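Local coordinates for protein phage terminase large subunit (PDB 7KS4) that probably acts as the ATP-driven motor that moves viral DNA into empty capsids and as the endonuclease that cuts the genome, this chain being its ATPase domain, at residues A[223-237]-A[246-258]. Numbering follows the deposited sequence.
Sequences HAASWDVWPERREWY and DLEFRQEYGAEFV. With SO4 (sulfate ion), chain H.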
loop_
_atom_site.group_PDB
_atom_site.type_symbol
_atom_site.label_atom_id
_atom_site.label_comp_id
_atom_site.label_asym_id
_atom_site.label_seq_id
_atom_site.Cartn_x
_atom_site.Cartn_y
_atom_site.Cartn_z
ATOM N N HIS A 223 7.087 11.379 2.149
ATOM C CA HIS A 223 7.519 11.473 3.537
ATOM C C HIS A 223 6.573 12.383 4.307
ATOM O O HIS A 223 6.203 13.454 3.818
ATOM C CB HIS A 223 8.947 12.012 3.642
ATOM C CG HIS A 223 9.502 11.941 5.027
ATOM N ND1 HIS A 223 9.849 13.061 5.749
ATOM C CD2 HIS A 223 9.738 10.881 5.835
ATOM C CE1 HIS A 223 10.292 12.692 6.938
ATOM N NE2 HIS A 223 10.234 11.375 7.015
ATOM N N ALA A 224 6.181 11.960 5.504
ATOM C CA ALA A 224 5.352 12.804 6.355
ATOM C C ALA A 224 5.404 12.278 7.778
ATOM O O ALA A 224 5.215 11.080 8.009
ATOM C CB ALA A 224 3.901 12.849 5.860
ATOM N N ALA A 225 5.668 13.175 8.723
ATOM C CA ALA A 225 5.472 12.863 10.124
ATOM C C ALA A 225 3.980 12.819 10.433
ATOM O O ALA A 225 3.149 13.343 9.691
ATOM C CB ALA A 225 6.160 13.906 11.008
ATOM N N SER A 226 3.642 12.178 11.548
ATOM C CA SER A 226 2.246 12.143 11.961
ATOM C C SER A 226 1.670 13.551 12.050
ATOM O O SER A 226 0.515 13.787 11.670
ATOM C CB SER A 226 2.121 11.423 13.299
ATOM O OG SER A 226 2.738 10.150 13.231
ATOM N N TRP A 227 2.470 14.508 12.523
ATOM C CA TRP A 227 1.983 15.869 12.695
ATOM C C TRP A 227 1.992 16.669 11.401
ATOM O O TRP A 227 1.415 17.760 11.372
ATOM C CB TRP A 227 2.805 16.596 13.759
ATOM C CG TRP A 227 4.273 16.581 13.510
ATOM C CD1 TRP A 227 4.961 17.360 12.630
ATOM C CD2 TRP A 227 5.244 15.749 14.157
ATOM N NE1 TRP A 227 6.303 17.064 12.686
ATOM C CE2 TRP A 227 6.501 16.080 13.619
ATOM C CE3 TRP A 227 5.171 14.757 15.140
ATOM C CZ2 TRP A 227 7.675 15.455 14.027
ATOM C CZ3 TRP A 227 6.339 14.142 15.548
ATOM C CH2 TRP A 227 7.573 14.493 14.993
ATOM N N ASP A 228 2.628 16.165 10.339
ATOM C CA ASP A 228 2.419 16.750 9.019
ATOM C C ASP A 228 0.999 16.493 8.528
ATOM O O ASP A 228 0.403 17.353 7.867
ATOM C CB ASP A 228 3.424 16.189 8.007
ATOM C CG ASP A 228 4.846 16.651 8.271
ATOM O OD1 ASP A 228 5.028 17.803 8.721
ATOM O OD2 ASP A 228 5.782 15.860 8.022
ATOM N N VAL A 229 0.443 15.327 8.843
ATOM C CA VAL A 229 -0.929 15.021 8.462
ATOM C C VAL A 229 -1.921 15.534 9.499
ATOM O O VAL A 229 -3.033 15.934 9.143
ATOM C CB VAL A 229 -1.107 13.511 8.257
ATOM C CG1 VAL A 229 -2.493 13.220 7.667
ATOM C CG2 VAL A 229 0.015 12.941 7.369
ATOM N N TRP A 230 -1.542 15.519 10.780
ATOM C CA TRP A 230 -2.397 15.963 11.878
ATOM C C TRP A 230 -1.688 17.092 12.614
ATOM O O TRP A 230 -1.149 16.890 13.713
ATOM C CB TRP A 230 -2.726 14.805 12.818
ATOM C CG TRP A 230 -3.504 13.722 12.145
ATOM C CD1 TRP A 230 -3.066 12.466 11.832
ATOM C CD2 TRP A 230 -4.857 13.803 11.682
ATOM N NE1 TRP A 230 -4.068 11.760 11.209
ATOM C CE2 TRP A 230 -5.178 12.558 11.105
ATOM C CE3 TRP A 230 -5.831 14.811 11.702
ATOM C CZ2 TRP A 230 -6.434 12.292 10.554
ATOM C CZ3 TRP A 230 -7.075 14.545 11.155
ATOM C CH2 TRP A 230 -7.366 13.297 10.589
ATOM N N PRO A 231 -1.674 18.299 12.045
ATOM C CA PRO A 231 -0.989 19.412 12.724
ATOM C C PRO A 231 -1.583 19.741 14.081
ATOM O O PRO A 231 -0.862 20.205 14.973
ATOM C CB PRO A 231 -1.155 20.586 11.745
ATOM C CG PRO A 231 -1.696 19.998 10.474
ATOM C CD PRO A 231 -2.399 18.744 10.843
ATOM N N GLU A 232 -2.887 19.533 14.265
ATOM C CA GLU A 232 -3.511 19.846 15.541
ATOM C C GLU A 232 -3.101 18.874 16.642
ATOM O O GLU A 232 -3.369 19.149 17.816
ATOM C CB GLU A 232 -5.036 19.859 15.388
ATOM C CG GLU A 232 -5.692 18.484 15.183
ATOM C CD GLU A 232 -5.820 18.056 13.724
ATOM O OE1 GLU A 232 -4.970 18.437 12.885
ATOM O OE2 GLU A 232 -6.782 17.314 13.428
ATOM N N ARG A 233 -2.478 17.751 16.287
ATOM C CA ARG A 233 -1.986 16.770 17.245
ATOM C C ARG A 233 -0.505 16.933 17.541
ATOM O O ARG A 233 0.047 16.152 18.324
ATOM C CB ARG A 233 -2.227 15.349 16.724
ATOM C CG ARG A 233 -3.685 14.989 16.525
ATOM C CD ARG A 233 -3.831 13.583 15.945
ATOM N NE ARG A 233 -5.198 13.302 15.516
ATOM C CZ ARG A 233 -5.552 12.262 14.767
ATOM N NH1 ARG A 233 -4.641 11.393 14.355
ATOM N NH2 ARG A 233 -6.820 12.092 14.422
ATOM N N ARG A 234 0.161 17.902 16.913
ATOM C CA ARG A 234 1.606 18.018 17.072
ATOM C C ARG A 234 1.987 18.129 18.543
ATOM O O ARG A 234 2.903 17.444 19.012
ATOM C CB ARG A 234 2.133 19.222 16.291
ATOM C CG ARG A 234 3.645 19.268 16.224
ATOM C CD ARG A 234 4.165 20.495 15.489
ATOM N NE ARG A 234 5.568 20.326 15.129
ATOM C CZ ARG A 234 6.589 20.528 15.956
ATOM N NH1 ARG A 234 6.382 20.918 17.212
ATOM N NH2 ARG A 234 7.829 20.336 15.525
ATOM N N GLU A 235 1.299 18.997 19.291
ATOM C CA GLU A 235 1.672 19.187 20.691
ATOM C C GLU A 235 1.474 17.902 21.487
ATOM O O GLU A 235 2.313 17.547 22.324
ATOM C CB GLU A 235 0.880 20.336 21.312
ATOM C CG GLU A 235 1.265 20.641 22.770
ATOM C CD GLU A 235 2.708 21.125 22.950
ATOM O OE1 GLU A 235 3.301 21.645 21.985
ATOM O OE2 GLU A 235 3.251 20.996 24.074
ATOM N N TRP A 236 0.387 17.174 21.228
ATOM C CA TRP A 236 0.188 15.907 21.921
ATOM C C TRP A 236 1.323 14.933 21.614
ATOM O O TRP A 236 1.867 14.299 22.524
ATOM C CB TRP A 236 -1.164 15.298 21.553
ATOM C CG TRP A 236 -1.376 13.961 22.193
ATOM C CD1 TRP A 236 -1.746 13.715 23.489
ATOM C CD2 TRP A 236 -1.212 12.680 21.577
ATOM N NE1 TRP A 236 -1.826 12.360 23.711
ATOM C CE2 TRP A 236 -1.504 11.704 22.554
ATOM C CE3 TRP A 236 -0.851 12.262 20.292
ATOM C CZ2 TRP A 236 -1.450 10.339 22.281
ATOM C CZ3 TRP A 236 -0.792 10.903 20.028
ATOM C CH2 TRP A 236 -1.100 9.960 21.016
ATOM N N TYR A 237 1.709 14.812 20.336
ATOM C CA TYR A 237 2.848 13.964 19.980
ATOM C C TYR A 237 4.098 14.375 20.746
ATOM O O TYR A 237 4.810 13.530 21.302
ATOM C CB TYR A 237 3.139 14.036 18.478
ATOM C CG TYR A 237 2.084 13.456 17.578
ATOM C CD1 TYR A 237 1.560 12.196 17.807
ATOM C CD2 TYR A 237 1.615 14.173 16.486
ATOM C CE1 TYR A 237 0.588 11.667 16.969
ATOM C CE2 TYR A 237 0.647 13.655 15.652
ATOM C CZ TYR A 237 0.138 12.407 15.897
ATOM O OH TYR A 237 -0.825 11.892 15.057
ATOM N N ASP A 246 13.226 8.239 22.892
ATOM C CA ASP A 246 13.450 9.202 21.818
ATOM C C ASP A 246 13.458 8.532 20.450
ATOM O O ASP A 246 12.913 9.080 19.484
ATOM C CB ASP A 246 14.760 9.952 22.035
ATOM C CG ASP A 246 14.927 11.113 21.073
ATOM O OD1 ASP A 246 13.939 11.839 20.833
ATOM O OD2 ASP A 246 16.041 11.296 20.540
ATOM N N LEU A 247 14.086 7.358 20.331
ATOM C CA LEU A 247 14.159 6.708 19.024
ATOM C C LEU A 247 12.775 6.307 18.538
ATOM O O LEU A 247 12.437 6.506 17.365
ATOM C CB LEU A 247 15.074 5.481 19.066
ATOM C CG LEU A 247 15.301 4.814 17.695
ATOM C CD1 LEU A 247 16.695 4.203 17.610
ATOM C CD2 LEU A 247 14.255 3.739 17.358
ATOM N N GLU A 248 11.973 5.702 19.415
ATOM C CA GLU A 248 10.618 5.327 19.031
ATOM C C GLU A 248 9.836 6.542 18.557
ATOM O O GLU A 248 9.102 6.467 17.563
ATOM C CB GLU A 248 9.907 4.646 20.202
ATOM C CG GLU A 248 8.470 4.234 19.910
ATOM C CD GLU A 248 7.778 3.631 21.117
ATOM O OE1 GLU A 248 8.474 3.021 21.959
ATOM O OE2 GLU A 248 6.539 3.774 21.228
ATOM N N PHE A 249 9.980 7.675 19.251
ATOM C CA PHE A 249 9.247 8.874 18.863
ATOM C C PHE A 249 9.688 9.366 17.491
ATOM O O PHE A 249 8.854 9.648 16.621
ATOM C CB PHE A 249 9.435 9.978 19.904
ATOM C CG PHE A 249 8.915 11.309 19.453
ATOM C CD1 PHE A 249 7.608 11.681 19.715
ATOM C CD2 PHE A 249 9.723 12.173 18.733
ATOM C CE1 PHE A 249 7.126 12.899 19.281
ATOM C CE2 PHE A 249 9.243 13.384 18.290
ATOM C CZ PHE A 249 7.944 13.748 18.565
ATOM N N ARG A 250 11.002 9.489 17.280
ATOM C CA ARG A 250 11.500 9.990 16.004
ATOM C C ARG A 250 11.097 9.087 14.845
ATOM O O ARG A 250 10.894 9.574 13.724
ATOM C CB ARG A 250 13.024 10.134 16.057
ATOM C CG ARG A 250 13.522 11.245 16.972
ATOM C CD ARG A 250 15.043 11.356 16.937
ATOM N NE ARG A 250 15.512 12.492 17.727
ATOM C CZ ARG A 250 15.635 13.736 17.270
ATOM N NH1 ARG A 250 15.334 14.024 16.009
ATOM N NH2 ARG A 250 16.065 14.698 18.077
ATOM N N GLN A 251 11.003 7.775 15.075
ATOM C CA GLN A 251 10.642 6.860 13.993
ATOM C C GLN A 251 9.140 6.806 13.769
ATOM O O GLN A 251 8.668 6.973 12.639
ATOM C CB GLN A 251 11.145 5.449 14.287
ATOM C CG GLN A 251 12.614 5.244 14.078
ATOM C CD GLN A 251 12.965 3.772 13.982
ATOM O OE1 GLN A 251 12.208 2.907 14.431
ATOM N NE2 GLN A 251 14.104 3.480 13.380
ATOM N N GLU A 252 8.376 6.523 14.828
ATOM C CA GLU A 252 6.961 6.218 14.649
ATOM C C GLU A 252 6.154 7.464 14.320
ATOM O O GLU A 252 5.178 7.383 13.568
ATOM C CB GLU A 252 6.406 5.545 15.902
ATOM C CG GLU A 252 7.118 4.257 16.283
ATOM C CD GLU A 252 7.130 3.235 15.158
ATOM O OE1 GLU A 252 8.189 2.603 14.949
ATOM O OE2 GLU A 252 6.090 3.072 14.480
ATOM N N TYR A 253 6.544 8.615 14.861
ATOM C CA TYR A 253 5.861 9.870 14.591
ATOM C C TYR A 253 6.656 10.800 13.699
ATOM O O TYR A 253 6.092 11.385 12.773
ATOM C CB TYR A 253 5.538 10.580 15.910
ATOM C CG TYR A 253 4.660 9.750 16.804
ATOM C CD1 TYR A 253 3.376 9.402 16.411
ATOM C CD2 TYR A 253 5.111 9.307 18.039
ATOM C CE1 TYR A 253 2.565 8.638 17.220
ATOM C CE2 TYR A 253 4.302 8.542 18.859
ATOM C CZ TYR A 253 3.030 8.210 18.442
ATOM O OH TYR A 253 2.221 7.449 19.256
ATOM N N GLY A 254 7.961 10.943 13.939
ATOM C CA GLY A 254 8.777 11.759 13.064
ATOM C C GLY A 254 9.025 11.143 11.704
ATOM O O GLY A 254 9.363 11.866 10.761
ATOM N N ALA A 255 8.855 9.826 11.578
ATOM C CA ALA A 255 9.181 9.115 10.344
ATOM C C ALA A 255 10.648 9.329 9.976
ATOM O O ALA A 255 11.009 9.419 8.799
ATOM C CB ALA A 255 8.259 9.537 9.196
ATOM N N GLU A 256 11.504 9.395 10.996
ATOM C CA GLU A 256 12.921 9.656 10.797
ATOM C C GLU A 256 13.683 8.356 10.595
ATOM O O GLU A 256 13.378 7.332 11.217
ATOM C CB GLU A 256 13.509 10.420 11.985
ATOM C CG GLU A 256 12.987 11.832 12.104
ATOM C CD GLU A 256 13.548 12.571 13.298
ATOM O OE1 GLU A 256 14.649 12.214 13.770
ATOM O OE2 GLU A 256 12.875 13.506 13.770
ATOM N N PHE A 257 14.662 8.412 9.694
ATOM C CA PHE A 257 15.615 7.331 9.483
ATOM C C PHE A 257 16.799 7.563 10.413
ATOM O O PHE A 257 17.571 8.506 10.213
ATOM C CB PHE A 257 16.093 7.301 8.036
ATOM C CG PHE A 257 15.056 6.873 7.041
ATOM C CD1 PHE A 257 14.766 5.533 6.865
ATOM C CD2 PHE A 257 14.422 7.808 6.237
ATOM C CE1 PHE A 257 13.835 5.127 5.923
ATOM C CE2 PHE A 257 13.497 7.414 5.296
ATOM C CZ PHE A 257 13.205 6.066 5.134
ATOM N N VAL A 258 16.954 6.704 11.415
ATOM C CA VAL A 258 17.980 6.871 12.437
ATOM C C VAL A 258 18.878 5.640 12.435
ATOM O O VAL A 258 18.387 4.506 12.393
ATOM C CB VAL A 258 17.356 7.097 13.826
ATOM C CG1 VAL A 258 16.394 8.277 13.788
ATOM C CG2 VAL A 258 16.624 5.856 14.298
HETATM S S SO4 H . -0.229 4.081 20.343
HETATM O O1 SO4 H . -0.592 4.485 21.700
HETATM O O2 SO4 H . -1.440 3.889 19.551
HETATM O O3 SO4 H . 0.519 2.828 20.406
HETATM O O4 SO4 H . 0.590 5.112 19.709
#
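Tyr-253, which follows Glu-252 of helix 246-252, lies against Tyr-237 of helix 234-239 and against Ser-226, just after strand 219-224, an outermost strand of the P-loop (ASCE) ATPase sheet. Its CB sits 3.7 Å from CZ3 of Trp-227. With CG anti to the carbonyl carbon (chi1 -60°), the ring meets two neighbours in different ways: OG of Ser-226 is at its edge, in plane, 3.3 Å from CD1, while CD1 of Tyr-237 lies over one face, toward the rim, the two rings oblique at 34°. That OG is hydrogen-bonded to Arg-44 O, in the nucleotide-binding loop, which ties this contact to the ADP pocket. At the tip, Tyr-253 OH makes a weak hydrogen bond to O4 of a sulfate, probably a crystallisation additive, which Arg-240 also binds. Tyr-253 O accepts from Ser-226 N at 2.9 Å, at the start of helix 226-229. The six-membered ring of Trp-227 reaches CZ of Phe-249 through CZ3 (3.4 Å), the two rings tilted only slightly from parallel and hardly overlapping. Past Gly-254, Ala-255 turns with positive phi, and His-223 NE2 donates a hydrogen bond to Ala-255 O (2.8 Å); the oxygen lies in the imidazole plane, but NE2 sits 46° above the carbonyl plane.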